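Local coordinates for protein putative laminarinase (PDB 2CL2) that probably hydrolyses beta-glucans of the laminarin type, as a fungal secreted glycoside hydrolase of family 16, at residues A85-R90 against A292-Y297; E104-D109 against H241-N246; T60-S65 against D275-N280; T51-A56 against N286-I291. All coordinates share one frame; numbering follows the deposited sequence.

Contact 1: residues A85-R90 against A292-Y297; sequences AVFDVR and ASVRVY. With MAN (alpha-D-mannopyranose), chain B.
A classic beta bulge, in which Ala292 and Ser293 both face Asp88, opens the antiparallel pairing of strands 85-89 and 293-297 in one sheet of the GH16 beta-jelly-roll sandwich. Asp88 N gives a nearly straight bond (171°) to Ser293 O, and Asp88 O takes the N-H of Ala292 at 2.8 Å. Farther along, Val86 and Arg295 form a hydrogen-bonded pair, with Val86 N 2.8 Å from Arg295 O and Arg295 N bonded to Val86 O. Phe87 and Val294 lie side by side on the face that meets Ile247 of strand 246-253. Val294 CG1 sits over one face of the Phe87 ring, shifted toward its rim, a CH-pi contact 4.2 Å from the centroid. On the other face, Val86 CG2 touches Tyr297 CE1 at 4.0 Å. Ser293 OG, set between its backbone N and carbonyl carbon (chi1 63°), holds two waters, one bonded to Val86 O and one to Asp88 OD2; Asp88 OD1 makes a salt bridge with Arg203. The guanidinium of Arg90 lays one face on the Ala292 methyl, NH2 to CB 3.5 Å, while NH1 pairs with Asp290 and NH2 bonds Asp50 O. A leucine in place of Arg90 would probably leave the Asp290 carboxylate without its mate. A glycan mannose lies outside, its O4 3.7 Å from Arg90 NE.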
loop_
_atom_site.group_PDB
_atom_site.type_symbol
_atom_site.label_atom_id
_atom_site.label_comp_id
_atom_site.label_asym_id
_atom_site.label_seq_id
_atom_site.Cartn_x
_atom_site.Cartn_y
_atom_site.Cartn_z
ATOM N N ALA A 85 -4.334 -10.583 5.313
ATOM C CA ALA A 85 -3.366 -9.643 5.890
ATOM C C ALA A 85 -4.118 -8.438 6.446
ATOM O O ALA A 85 -4.985 -7.880 5.763
ATOM C CB ALA A 85 -2.365 -9.211 4.835
ATOM N N VAL A 86 -3.809 -8.068 7.691
ATOM C CA VAL A 86 -4.482 -6.969 8.376
ATOM C C VAL A 86 -3.446 -5.937 8.797
ATOM O O VAL A 86 -2.482 -6.258 9.485
ATOM C CB VAL A 86 -5.255 -7.457 9.614
ATOM C CG1 VAL A 86 -6.018 -6.291 10.232
ATOM C CG2 VAL A 86 -6.206 -8.592 9.238
ATOM N N PHE A 87 -3.667 -4.702 8.364
ATOM C CA PHE A 87 -2.761 -3.584 8.605
ATOM C C PHE A 87 -3.458 -2.595 9.520
ATOM O O PHE A 87 -4.505 -2.048 9.153
ATOM C CB PHE A 87 -2.437 -2.867 7.288
ATOM C CG PHE A 87 -1.771 -3.738 6.257
ATOM C CD1 PHE A 87 -0.407 -3.626 5.995
ATOM C CD2 PHE A 87 -2.510 -4.646 5.527
ATOM C CE1 PHE A 87 0.199 -4.431 5.032
ATOM C CE2 PHE A 87 -1.912 -5.450 4.577
ATOM C CZ PHE A 87 -0.559 -5.349 4.327
ATOM N N ASP A 88 -2.888 -2.376 10.702
ATOM C CA ASP A 88 -3.405 -1.406 11.667
ATOM C C ASP A 88 -2.501 -0.183 11.525
ATOM O O ASP A 88 -1.370 -0.196 11.988
ATOM C CB ASP A 88 -3.350 -2.005 13.080
ATOM C CG ASP A 88 -3.873 -1.068 14.152
ATOM O OD1 ASP A 88 -4.190 0.092 13.864
ATOM O OD2 ASP A 88 -3.961 -1.508 15.323
ATOM N N VAL A 89 -3.013 0.840 10.848
ATOM C CA VAL A 89 -2.206 1.965 10.379
ATOM C C VAL A 89 -2.654 3.259 11.032
ATOM O O VAL A 89 -3.785 3.687 10.841
ATOM C CB VAL A 89 -2.321 2.120 8.858
ATOM C CG1 VAL A 89 -1.454 3.285 8.350
ATOM C CG2 VAL A 89 -1.964 0.817 8.158
ATOM N N ARG A 90 -1.765 3.877 11.801
ATOM C CA ARG A 90 -2.088 5.119 12.497
ATOM C C ARG A 90 -1.905 6.338 11.600
ATOM O O ARG A 90 -2.604 7.332 11.765
ATOM C CB ARG A 90 -1.197 5.293 13.718
ATOM C CG ARG A 90 -1.185 4.110 14.674
ATOM C CD ARG A 90 -0.502 4.509 15.963
ATOM N NE ARG A 90 -0.394 3.431 16.945
ATOM C CZ ARG A 90 0.706 2.732 17.209
ATOM N NH1 ARG A 90 1.839 2.925 16.553
ATOM N NH2 ARG A 90 0.665 1.795 18.139
ATOM N N ALA A 292 0.895 0.261 13.637
ATOM C CA ALA A 292 0.775 -0.387 14.939
ATOM C C ALA A 292 1.027 -1.892 14.849
ATOM O O ALA A 292 1.591 -2.479 15.767
ATOM C CB ALA A 292 -0.595 -0.129 15.519
ATOM N N SER A 293 0.593 -2.522 13.762
ATOM C CA SER A 293 0.805 -3.945 13.570
ATOM C C SER A 293 0.450 -4.322 12.148
ATOM O O SER A 293 -0.331 -3.645 11.482
ATOM C CB SER A 293 -0.060 -4.782 14.525
ATOM O OG SER A 293 -1.439 -4.572 14.284
ATOM N N VAL A 294 1.042 -5.422 11.699
ATOM C CA VAL A 294 0.588 -6.123 10.509
ATOM C C VAL A 294 0.502 -7.585 10.914
ATOM O O VAL A 294 1.444 -8.126 11.488
ATOM C CB VAL A 294 1.521 -5.940 9.300
ATOM C CG1 VAL A 294 1.021 -6.764 8.101
ATOM C CG2 VAL A 294 1.611 -4.467 8.916
ATOM N N ARG A 295 -0.635 -8.205 10.632
ATOM C CA ARG A 295 -0.872 -9.585 11.024
ATOM C C ARG A 295 -1.337 -10.360 9.810
ATOM O O ARG A 295 -2.139 -9.865 9.026
ATOM C CB ARG A 295 -1.910 -9.642 12.148
ATOM C CG ARG A 295 -1.422 -8.941 13.404
ATOM C CD ARG A 295 -2.292 -9.189 14.616
ATOM N NE ARG A 295 -1.703 -8.526 15.789
ATOM C CZ ARG A 295 -2.129 -7.384 16.331
ATOM N NH1 ARG A 295 -3.197 -6.760 15.864
ATOM N NH2 ARG A 295 -1.488 -6.872 17.383
ATOM N N VAL A 296 -0.805 -11.566 9.649
ATOM C CA VAL A 296 -1.216 -12.446 8.569
ATOM C C VAL A 296 -1.844 -13.691 9.166
ATOM O O VAL A 296 -1.356 -14.214 10.169
ATOM C CB VAL A 296 -0.024 -12.842 7.673
ATOM C CG1 VAL A 296 -0.480 -13.729 6.526
ATOM C CG2 VAL A 296 0.674 -11.599 7.140
ATOM N N TYR A 297 -2.931 -14.134 8.542
ATOM C CA TYR A 297 -3.661 -15.327 8.948
ATOM C C TYR A 297 -3.736 -16.293 7.770
ATOM O O TYR A 297 -3.859 -15.860 6.615
ATOM C CB TYR A 297 -5.078 -14.950 9.386
ATOM C CG TYR A 297 -5.155 -14.002 10.558
ATOM C CD1 TYR A 297 -4.937 -12.636 10.386
ATOM C CD2 TYR A 297 -5.453 -14.461 11.836
ATOM C CE1 TYR A 297 -5.008 -11.762 11.453
ATOM C CE2 TYR A 297 -5.523 -13.586 12.909
ATOM C CZ TYR A 297 -5.301 -12.242 12.708
ATOM O OH TYR A 297 -5.369 -11.369 13.772
HETATM C C1 MAN B . -0.587 8.020 22.310
HETATM C C2 MAN B . -1.164 6.907 23.168
HETATM C C3 MAN B . -0.879 5.529 22.590
HETATM C C4 MAN B . -1.280 5.465 21.122
HETATM C C5 MAN B . -0.757 6.671 20.342
HETATM C C6 MAN B . -1.387 6.707 18.957
HETATM O O2 MAN B . -2.551 7.093 23.259
HETATM O O3 MAN B . -1.600 4.556 23.317
HETATM O O4 MAN B . -0.755 4.278 20.565
HETATM O O5 MAN B . -1.071 7.895 20.990
HETATM O O6 MAN B . -0.679 7.624 18.151
HETATM O O HOH W 1 -2.889 -5.666 12.285
HETATM O O HOH W 2 -2.518 -3.370 16.453
#

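Contact 2: residues E104-D109 against H241-N246; sequences ETDEGD and HFDANN
Thr105 and Asn246 form an antiparallel hydrogen-bonded pair, with Thr105 N 3.1 Å from Asn246 O and Asn246 N 2.9 Å from Thr105 O. The Asn245 side chain runs along the Thr105 backbone, its CB 3.5 Å from Thr105 O. Glu104 brings CB to 3.4 Å from Asn246 O and carries its carboxylate on to His83, while Thr105 OG1 bonds Gly114 O. The pairing joins the end of strand 98-105 to the start of strand 246-253, neighbours in the second sheet of the jelly roll, and the loops beyond it draw three acids together. Asp243 meets both of the others, one carboxylate oxygen to each: OD1 is 2.7 Å from Asp106 OD2, the carboxylate planes 52° apart, and OD2 is 2.7 Å from Asp109 OD2, the planes nearly coplanar. Oxygens this close suggest that one acid of each pair probably holds a proton and donates it. With CG between its backbone N and carbonyl carbon (chi1 58°), Asp243 turns its carboxylate to both partners. A valine replacing Asp243 would probably deprive Asp106 and Asp109 of the group they share and leave Asp109 freer to turn. Asp106 OD1 also receives a weak bond from Gly108 N.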
loop_
_atom_site.group_PDB
_atom_site.type_symbol
_atom_site.label_atom_id
_atom_site.label_comp_id
_atom_site.label_asym_id
_atom_site.label_seq_id
_atom_site.Cartn_x
_atom_site.Cartn_y
_atom_site.Cartn_z
ATOM N N GLU A 104 0.997 -6.323 -2.215
ATOM C CA GLU A 104 1.626 -7.629 -2.347
ATOM C C GLU A 104 1.944 -7.881 -3.792
ATOM O O GLU A 104 1.188 -7.493 -4.678
ATOM C CB GLU A 104 0.713 -8.746 -1.849
ATOM C CG GLU A 104 0.287 -8.595 -0.422
ATOM C CD GLU A 104 -0.439 -9.824 0.108
ATOM O OE1 GLU A 104 -0.814 -10.700 -0.700
ATOM O OE2 GLU A 104 -0.651 -9.898 1.338
ATOM N N THR A 105 3.059 -8.553 -4.032
ATOM C CA THR A 105 3.395 -8.977 -5.379
ATOM C C THR A 105 4.468 -10.056 -5.343
ATOM O O THR A 105 5.011 -10.383 -4.292
ATOM C CB THR A 105 3.869 -7.782 -6.250
ATOM O OG1 THR A 105 3.846 -8.156 -7.634
ATOM C CG2 THR A 105 5.277 -7.345 -5.857
ATOM N N ASP A 106 4.758 -10.602 -6.516
ATOM C CA ASP A 106 5.917 -11.446 -6.719
ATOM C C ASP A 106 6.776 -10.671 -7.717
ATOM O O ASP A 106 6.496 -10.656 -8.918
ATOM C CB ASP A 106 5.475 -12.812 -7.266
ATOM C CG ASP A 106 6.617 -13.772 -7.476
ATOM O OD1 ASP A 106 7.767 -13.327 -7.584
ATOM O OD2 ASP A 106 6.334 -14.996 -7.567
ATOM N N GLU A 107 7.799 -9.996 -7.205
ATOM C CA GLU A 107 8.654 -9.159 -8.043
ATOM C C GLU A 107 9.379 -9.986 -9.089
ATOM O O GLU A 107 9.616 -9.516 -10.204
ATOM C CB GLU A 107 9.691 -8.429 -7.193
ATOM C CG GLU A 107 9.107 -7.396 -6.257
ATOM C CD GLU A 107 10.046 -7.083 -5.137
ATOM O OE1 GLU A 107 10.256 -7.966 -4.284
ATOM O OE2 GLU A 107 10.578 -5.958 -5.121
ATOM N N GLY A 108 9.749 -11.204 -8.717
ATOM C CA GLY A 108 10.563 -12.080 -9.557
ATOM C C GLY A 108 9.936 -12.551 -10.857
ATOM O O GLY A 108 10.660 -13.001 -11.748
ATOM N N ASP A 109 8.612 -12.477 -10.978
ATOM C CA ASP A 109 7.933 -12.841 -12.222
ATOM C C ASP A 109 6.819 -11.870 -12.601
ATOM O O ASP A 109 5.894 -12.237 -13.316
ATOM C CB ASP A 109 7.408 -14.281 -12.166
ATOM C CG ASP A 109 6.406 -14.514 -11.057
ATOM O OD1 ASP A 109 5.880 -13.551 -10.456
ATOM O OD2 ASP A 109 6.125 -15.710 -10.794
ATOM N N HIS A 241 -3.556 -16.338 -11.689
ATOM C CA HIS A 241 -2.912 -15.046 -11.954
ATOM C C HIS A 241 -2.097 -14.540 -10.782
ATOM O O HIS A 241 -1.445 -13.503 -10.888
ATOM C CB HIS A 241 -3.952 -14.002 -12.350
ATOM C CG HIS A 241 -4.604 -14.299 -13.657
ATOM N ND1 HIS A 241 -4.218 -13.726 -14.850
ATOM C CD2 HIS A 241 -5.584 -15.178 -13.961
ATOM C CE1 HIS A 241 -4.965 -14.220 -15.824
ATOM N NE2 HIS A 241 -5.799 -15.101 -15.312
ATOM N N PHE A 242 -2.126 -15.265 -9.667
ATOM C CA PHE A 242 -1.357 -14.907 -8.485
ATOM C C PHE A 242 -0.597 -16.120 -8.030
ATOM O O PHE A 242 -1.131 -17.229 -8.057
ATOM C CB PHE A 242 -2.281 -14.445 -7.360
ATOM C CG PHE A 242 -2.795 -13.062 -7.556
ATOM C CD1 PHE A 242 -3.840 -12.824 -8.423
ATOM C CD2 PHE A 242 -2.215 -11.987 -6.898
ATOM C CE1 PHE A 242 -4.303 -11.529 -8.633
ATOM C CE2 PHE A 242 -2.675 -10.693 -7.096
ATOM C CZ PHE A 242 -3.714 -10.466 -7.969
ATOM N N ASP A 243 0.633 -15.922 -7.593
ATOM C CA ASP A 243 1.368 -17.013 -6.957
ATOM C C ASP A 243 1.791 -16.548 -5.564
ATOM O O ASP A 243 1.084 -15.729 -4.974
ATOM C CB ASP A 243 2.486 -17.558 -7.858
ATOM C CG ASP A 243 3.494 -16.521 -8.254
ATOM O OD1 ASP A 243 3.681 -15.541 -7.522
ATOM O OD2 ASP A 243 4.105 -16.711 -9.319
ATOM N N ALA A 244 2.865 -17.082 -4.995
ATOM C CA ALA A 244 3.227 -16.735 -3.629
ATOM C C ALA A 244 3.817 -15.334 -3.621
ATOM O O ALA A 244 4.816 -15.084 -4.273
ATOM C CB ALA A 244 4.196 -17.747 -3.062
ATOM N N ASN A 245 3.175 -14.429 -2.887
ATOM C CA ASN A 245 3.502 -13.005 -2.907
ATOM C C ASN A 245 4.086 -12.540 -1.573
ATOM O O ASN A 245 3.679 -13.009 -0.502
ATOM C CB ASN A 245 2.235 -12.165 -3.143
ATOM C CG ASN A 245 1.775 -12.102 -4.606
ATOM O OD1 ASN A 245 2.232 -12.838 -5.477
ATOM N ND2 ASN A 245 0.848 -11.191 -4.864
ATOM N N ASN A 246 5.010 -11.582 -1.647
ATOM C CA ASN A 246 5.496 -10.878 -0.467
ATOM C C ASN A 246 4.608 -9.676 -0.197
ATOM O O ASN A 246 3.968 -9.153 -1.099
ATOM C CB ASN A 246 6.921 -10.328 -0.664
ATOM C CG ASN A 246 7.916 -11.366 -1.125
ATOM O OD1 ASN A 246 8.715 -11.871 -0.331
ATOM N ND2 ASN A 246 7.893 -11.672 -2.408
#

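Contact 3: residues T60-S65 against D275-N280; sequences TTLSPS and DYVNNN
Val277, on helix 273-279, is the first residue of its segment to meet residues 60-65, its CG1 4.4 Å from Leu62 CD1. Next comes Asn278, which carries most of the contact. Its carbonyl oxygen accepts the N-H of Leu62 at 2.9 Å and 167°, the donor tilted 18° from the carbonyl plane, a direct bond between the helix's last turn and the loop. Its side chain crosses that of Leu62 at about a right angle: OD1 lies 3.5 Å from Leu62 CD1 and is itself bonded to Arg30 NE, and ND2 reaches 3.8 Å from Pro64 CA. With CG anti to the carbonyl carbon (chi1 -74°), the amide extends along the loop instead of away from it. Asn279 adds a water bridge, its O and Thr61 OG1 sharing one water, while its side chain rests against the Thr61 methyl. Asn280 leaves helical geometry and turns back, ND2 bonding Tyr276 O at 2.9 Å. The contact lies at the surface, where the loop between strands 51-55 and 69-76 meets the helix that precedes strand 288-297; Arg69 joins the two through Thr60 O and Val277 O, and the Cys254-Cys273 disulfide ties the helix start to the residue just after strand 246-253.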
loop_
_atom_site.group_PDB
_atom_site.type_symbol
_atom_site.label_atom_id
_atom_site.label_comp_id
_atom_site.label_asym_id
_atom_site.label_seq_id
_atom_site.Cartn_x
_atom_site.Cartn_y
_atom_site.Cartn_z
ATOM N N THR A 60 17.335 16.939 4.291
ATOM C CA THR A 60 18.335 17.157 3.247
ATOM C C THR A 60 17.742 17.890 2.055
ATOM O O THR A 60 16.690 17.513 1.559
ATOM C CB THR A 60 18.909 15.813 2.754
ATOM O OG1 THR A 60 19.334 15.028 3.873
ATOM C CG2 THR A 60 20.089 16.022 1.794
ATOM N N THR A 61 18.437 18.926 1.594
ATOM C CA THR A 61 18.135 19.564 0.318
ATOM C C THR A 61 18.948 18.829 -0.743
ATOM O O THR A 61 20.170 18.731 -0.632
ATOM C CB THR A 61 18.502 21.056 0.362
ATOM O OG1 THR A 61 17.713 21.703 1.364
ATOM C CG2 THR A 61 18.251 21.726 -0.981
ATOM N N LEU A 62 18.282 18.292 -1.762
ATOM C CA LEU A 62 18.955 17.396 -2.695
ATOM C C LEU A 62 19.713 18.118 -3.795
ATOM O O LEU A 62 19.207 19.074 -4.378
ATOM C CB LEU A 62 17.956 16.454 -3.361
ATOM C CG LEU A 62 17.048 15.647 -2.436
ATOM C CD1 LEU A 62 16.148 14.760 -3.270
ATOM C CD2 LEU A 62 17.859 14.802 -1.472
ATOM N N SER A 63 20.908 17.623 -4.096
ATOM C CA SER A 63 21.593 18.015 -5.318
ATOM C C SER A 63 20.759 17.518 -6.497
ATOM O O SER A 63 20.468 16.328 -6.570
ATOM C CB SER A 63 22.983 17.389 -5.383
ATOM O OG SER A 63 23.550 17.604 -6.658
ATOM N N PRO A 64 20.384 18.417 -7.430
ATOM C CA PRO A 64 19.589 17.976 -8.583
ATOM C C PRO A 64 20.259 16.885 -9.428
ATOM O O PRO A 64 19.563 16.084 -10.053
ATOM C CB PRO A 64 19.393 19.255 -9.404
ATOM C CG PRO A 64 19.707 20.376 -8.492
ATOM C CD PRO A 64 20.648 19.866 -7.454
ATOM N N SER A 65 21.597 16.864 -9.436
ATOM C CA SER A 65 22.380 15.831 -10.130
ATOM C C SER A 65 22.689 14.606 -9.263
ATOM O O SER A 65 23.315 13.653 -9.728
ATOM C CB SER A 65 23.708 16.418 -10.629
ATOM O OG SER A 65 23.497 17.557 -11.449
ATOM N N ASP A 275 11.589 19.049 -8.692
ATOM C CA ASP A 275 12.113 20.264 -8.067
ATOM C C ASP A 275 11.568 20.433 -6.648
ATOM O O ASP A 275 12.299 20.787 -5.725
ATOM C CB ASP A 275 11.774 21.496 -8.913
ATOM C CG ASP A 275 12.481 22.743 -8.433
ATOM O OD1 ASP A 275 13.715 22.699 -8.293
ATOM O OD2 ASP A 275 11.792 23.763 -8.209
ATOM N N TYR A 276 10.277 20.177 -6.488
ATOM C CA TYR A 276 9.629 20.294 -5.184
ATOM C C TYR A 276 10.264 19.340 -4.176
ATOM O O TYR A 276 10.614 19.730 -3.060
ATOM C CB TYR A 276 8.140 20.005 -5.319
ATOM C CG TYR A 276 7.384 20.220 -4.044
ATOM C CD1 TYR A 276 7.034 21.500 -3.638
ATOM C CD2 TYR A 276 7.041 19.154 -3.225
ATOM C CE1 TYR A 276 6.348 21.715 -2.451
ATOM C CE2 TYR A 276 6.362 19.360 -2.036
ATOM C CZ TYR A 276 6.012 20.633 -1.654
ATOM O OH TYR A 276 5.323 20.833 -0.470
ATOM N N VAL A 277 10.437 18.091 -4.595
ATOM C CA VAL A 277 11.028 17.073 -3.739
ATOM C C VAL A 277 12.486 17.392 -3.425
ATOM O O VAL A 277 12.943 17.171 -2.313
ATOM C CB VAL A 277 10.877 15.663 -4.365
ATOM C CG1 VAL A 277 11.720 14.625 -3.627
ATOM C CG2 VAL A 277 9.424 15.245 -4.343
ATOM N N ASN A 278 13.223 17.926 -4.394
ATOM C CA ASN A 278 14.599 18.332 -4.129
ATOM C C ASN A 278 14.704 19.400 -3.049
ATOM O O ASN A 278 15.564 19.329 -2.176
ATOM C CB ASN A 278 15.255 18.903 -5.393
ATOM C CG ASN A 278 15.606 17.850 -6.409
ATOM O OD1 ASN A 278 15.581 16.656 -6.117
ATOM N ND2 ASN A 278 15.951 18.290 -7.623
ATOM N N ASN A 279 13.854 20.414 -3.143
ATOM C CA ASN A 279 14.116 21.665 -2.438
ATOM C C ASN A 279 13.251 21.967 -1.223
ATOM O O ASN A 279 13.432 23.004 -0.597
ATOM C CB ASN A 279 14.077 22.807 -3.449
ATOM C CG ASN A 279 15.245 22.746 -4.412
ATOM O OD1 ASN A 279 15.065 22.778 -5.628
ATOM N ND2 ASN A 279 16.447 22.616 -3.872
ATOM N N ASN A 280 12.359 21.051 -0.851
ATOM C CA ASN A 280 11.461 21.280 0.280
ATOM C C ASN A 280 11.498 20.147 1.299
ATOM O O ASN A 280 10.465 19.553 1.602
ATOM C CB ASN A 280 10.037 21.507 -0.227
ATOM C CG ASN A 280 9.932 22.727 -1.107
ATOM O OD1 ASN A 280 9.777 23.851 -0.616
ATOM N ND2 ASN A 280 10.039 22.521 -2.413
HETATM O O HOH W 3 15.880 23.631 0.852
#

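Contact 4: residues T51-A56 against N286-I291. With MAN (alpha-D-mannopyranose), chain C.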
loop_
_atom_site.group_PDB
_atom_site.type_symbol
_atom_site.label_atom_id
_atom_site.label_comp_id
_atom_site.label_asym_id
_atom_site.label_seq_id
_atom_site.Cartn_x
_atom_site.Cartn_y
_atom_site.Cartn_z
ATOM N N THR A 51 5.304 0.285 17.705
ATOM C CA THR A 51 5.328 1.227 16.597
ATOM C C THR A 51 6.377 0.863 15.557
ATOM O O THR A 51 7.516 0.523 15.881
ATOM C CB THR A 51 5.615 2.647 17.107
ATOM O OG1 THR A 51 4.626 3.020 18.067
ATOM C CG2 THR A 51 5.588 3.654 15.974
ATOM N N LEU A 52 5.972 0.967 14.293
ATOM C CA LEU A 52 6.889 0.959 13.165
ATOM C C LEU A 52 6.700 2.281 12.435
ATOM O O LEU A 52 5.585 2.587 12.019
ATOM C CB LEU A 52 6.589 -0.194 12.206
ATOM C CG LEU A 52 7.435 -0.195 10.931
ATOM C CD1 LEU A 52 8.879 -0.519 11.266
ATOM C CD2 LEU A 52 6.893 -1.173 9.919
ATOM N N ILE A 53 7.776 3.054 12.309
ATOM C CA ILE A 53 7.772 4.266 11.496
ATOM C C ILE A 53 8.638 4.016 10.272
ATOM O O ILE A 53 9.771 3.544 10.396
ATOM C CB ILE A 53 8.371 5.471 12.253
ATOM C CG1 ILE A 53 7.654 5.744 13.576
ATOM C CG2 ILE A 53 8.384 6.710 11.367
ATOM C CD1 ILE A 53 6.213 6.055 13.442
ATOM N N LEU A 54 8.098 4.334 9.099
ATOM C CA LEU A 54 8.850 4.317 7.849
ATOM C C LEU A 54 8.672 5.707 7.287
ATOM O O LEU A 54 7.545 6.124 7.051
ATOM C CB LEU A 54 8.263 3.282 6.887
ATOM C CG LEU A 54 8.104 1.859 7.418
ATOM C CD1 LEU A 54 7.265 1.029 6.459
ATOM C CD2 LEU A 54 9.470 1.212 7.654
ATOM N N ARG A 55 9.761 6.441 7.085
ATOM C CA ARG A 55 9.634 7.848 6.693
ATOM C C ARG A 55 10.635 8.282 5.638
ATOM O O ARG A 55 11.652 7.626 5.407
ATOM C CB ARG A 55 9.744 8.773 7.916
ATOM C CG ARG A 55 11.120 8.792 8.557
ATOM C CD ARG A 55 11.305 9.950 9.523
ATOM N NE ARG A 55 10.408 9.882 10.679
ATOM C CZ ARG A 55 9.357 10.682 10.893
ATOM N NH1 ARG A 55 9.006 11.634 10.033
ATOM N NH2 ARG A 55 8.628 10.508 11.989
ATOM N N ALA A 56 10.314 9.410 5.016
ATOM C CA ALA A 56 11.199 10.086 4.098
ATOM C C ALA A 56 12.170 10.960 4.863
ATOM O O ALA A 56 11.867 11.448 5.935
ATOM C CB ALA A 56 10.390 10.952 3.188
ATOM N N ASN A 286 5.824 15.065 7.448
ATOM C CA ASN A 286 4.651 14.200 7.627
ATOM C C ASN A 286 4.528 13.089 6.581
ATOM O O ASN A 286 3.490 12.427 6.479
ATOM C CB ASN A 286 3.379 15.047 7.729
ATOM C CG ASN A 286 3.307 15.816 9.037
ATOM O OD1 ASN A 286 3.683 15.305 10.088
ATOM N ND2 ASN A 286 2.800 17.039 8.977
ATOM N N ALA A 287 5.612 12.848 5.846
ATOM C CA ALA A 287 5.667 11.755 4.876
ATOM C C ALA A 287 6.169 10.491 5.568
ATOM O O ALA A 287 7.255 9.995 5.281
ATOM C CB ALA A 287 6.562 12.136 3.686
ATOM N N TYR A 288 5.366 9.979 6.498
ATOM C CA TYR A 288 5.715 8.772 7.231
ATOM C C TYR A 288 4.521 7.855 7.395
ATOM O O TYR A 288 3.380 8.298 7.497
ATOM C CB TYR A 288 6.312 9.101 8.614
ATOM C CG TYR A 288 5.381 9.783 9.600
ATOM C CD1 TYR A 288 4.656 9.052 10.535
ATOM C CD2 TYR A 288 5.257 11.165 9.621
ATOM C CE1 TYR A 288 3.814 9.675 11.440
ATOM C CE2 TYR A 288 4.422 11.799 10.530
ATOM C CZ TYR A 288 3.706 11.056 11.435
ATOM O OH TYR A 288 2.862 11.698 12.323
ATOM N N TRP A 289 4.820 6.565 7.400
ATOM C CA TRP A 289 3.921 5.542 7.888
ATOM C C TRP A 289 4.144 5.413 9.390
ATOM O O TRP A 289 5.287 5.433 9.845
ATOM C CB TRP A 289 4.276 4.185 7.287
ATOM C CG TRP A 289 4.002 3.999 5.838
ATOM C CD1 TRP A 289 4.883 4.106 4.811
ATOM C CD2 TRP A 289 2.761 3.587 5.262
ATOM N NE1 TRP A 289 4.261 3.804 3.623
ATOM C CE2 TRP A 289 2.953 3.488 3.872
ATOM C CE3 TRP A 289 1.494 3.334 5.785
ATOM C CZ2 TRP A 289 1.926 3.110 2.998
ATOM C CZ3 TRP A 289 0.478 2.964 4.919
ATOM C CH2 TRP A 289 0.697 2.860 3.544
ATOM N N ASP A 290 3.058 5.253 10.142
ATOM C CA ASP A 290 3.107 4.864 11.542
ATOM C C ASP A 290 2.179 3.661 11.605
ATOM O O ASP A 290 0.975 3.808 11.443
ATOM C CB ASP A 290 2.635 6.010 12.447
ATOM C CG ASP A 290 2.532 5.618 13.907
ATOM O OD1 ASP A 290 2.580 4.422 14.223
ATOM O OD2 ASP A 290 2.373 6.532 14.743
ATOM N N ILE A 291 2.766 2.484 11.795
ATOM C CA ILE A 291 2.041 1.219 11.732
ATOM C C ILE A 291 2.076 0.569 13.110
ATOM O O ILE A 291 3.145 0.379 13.695
ATOM C CB ILE A 291 2.642 0.294 10.638
ATOM C CG1 ILE A 291 2.374 0.918 9.266
ATOM C CG2 ILE A 291 2.067 -1.113 10.723
ATOM C CD1 ILE A 291 3.272 0.419 8.167
HETATM C C1 MAN C . 6.403 5.482 21.989
HETATM C C2 MAN C . 6.514 4.409 20.912
HETATM C C3 MAN C . 5.857 3.133 21.409
HETATM C C4 MAN C . 6.512 2.705 22.721
HETATM C C5 MAN C . 6.491 3.858 23.730
HETATM C C6 MAN C . 7.297 3.510 24.978
HETATM O O2 MAN C . 7.864 4.127 20.623
HETATM O O3 MAN C . 5.998 2.140 20.422
HETATM O O4 MAN C . 5.831 1.588 23.248
HETATM O O5 MAN C . 7.042 5.034 23.166
HETATM O O6 MAN C . 7.281 4.617 25.856
#
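Backbone bonds come first: strands 51-55 and 288-291 run antiparallel, with Leu52 paired to Ile291 and Leu54 to Trp289 by two hydrogen bonds each, among them Ile291 N to Leu52 O at 2.8 Å; past the strand end, Ala56 N reaches Ala287 O, at the centre of an inverse gamma turn. Apolar contacts occupy the face turned to strands 69-76 and 246-253, where Leu54 CB meets Trp289 CD1 at 4.1 Å and Leu54 CD1 meets Ile291 CD1; the indole NE1 bonds Asn250 O. Mixed contacts fill the other face. Arg55 CB lies 3.5 Å from Tyr288 CB; in one of two conformers its guanidinium, bent round at chi3 (64°), brings NH2 over one face of the Tyr288 ring, a doubtful contact. Ile53 CD1 packs against Asp290 CB at 3.7 Å. Thr51 OG1 lies 2.9 Å from O3 of a mannose, and N-acetylglucosamine touches Ile53 and Arg55. Apolar on one side and polar on the other, the pairing suits a place between sandwich interior and glycan-covered exterior.

Overall arrangement
Contacts 1 and 4 are buried and share strand 288-297, which turns a corner between them: its first half pairs with strand 51-55, its second with strand 83-89, all in one sheet. The Arg90-Asp290 salt bridge couples the two, and Val89 CG1 touches Trp289 CE3. Contact 2, partly buried, belongs to the opposing sheet, yet meets contact 1 where Ala85 CB packs on Glu104 OE2. Contact 3 is the outlying one, at the surface and only partly buried, its centre about 33 Å from that of contact 1. Chemistry follows place: antiparallel ladders, bulged in contact 1, each with one apolar and one more polar face in contacts 1 and 4, clustered acids in the loops of contact 2, and a single direct hydrogen bond plus a water bridge in contact 3.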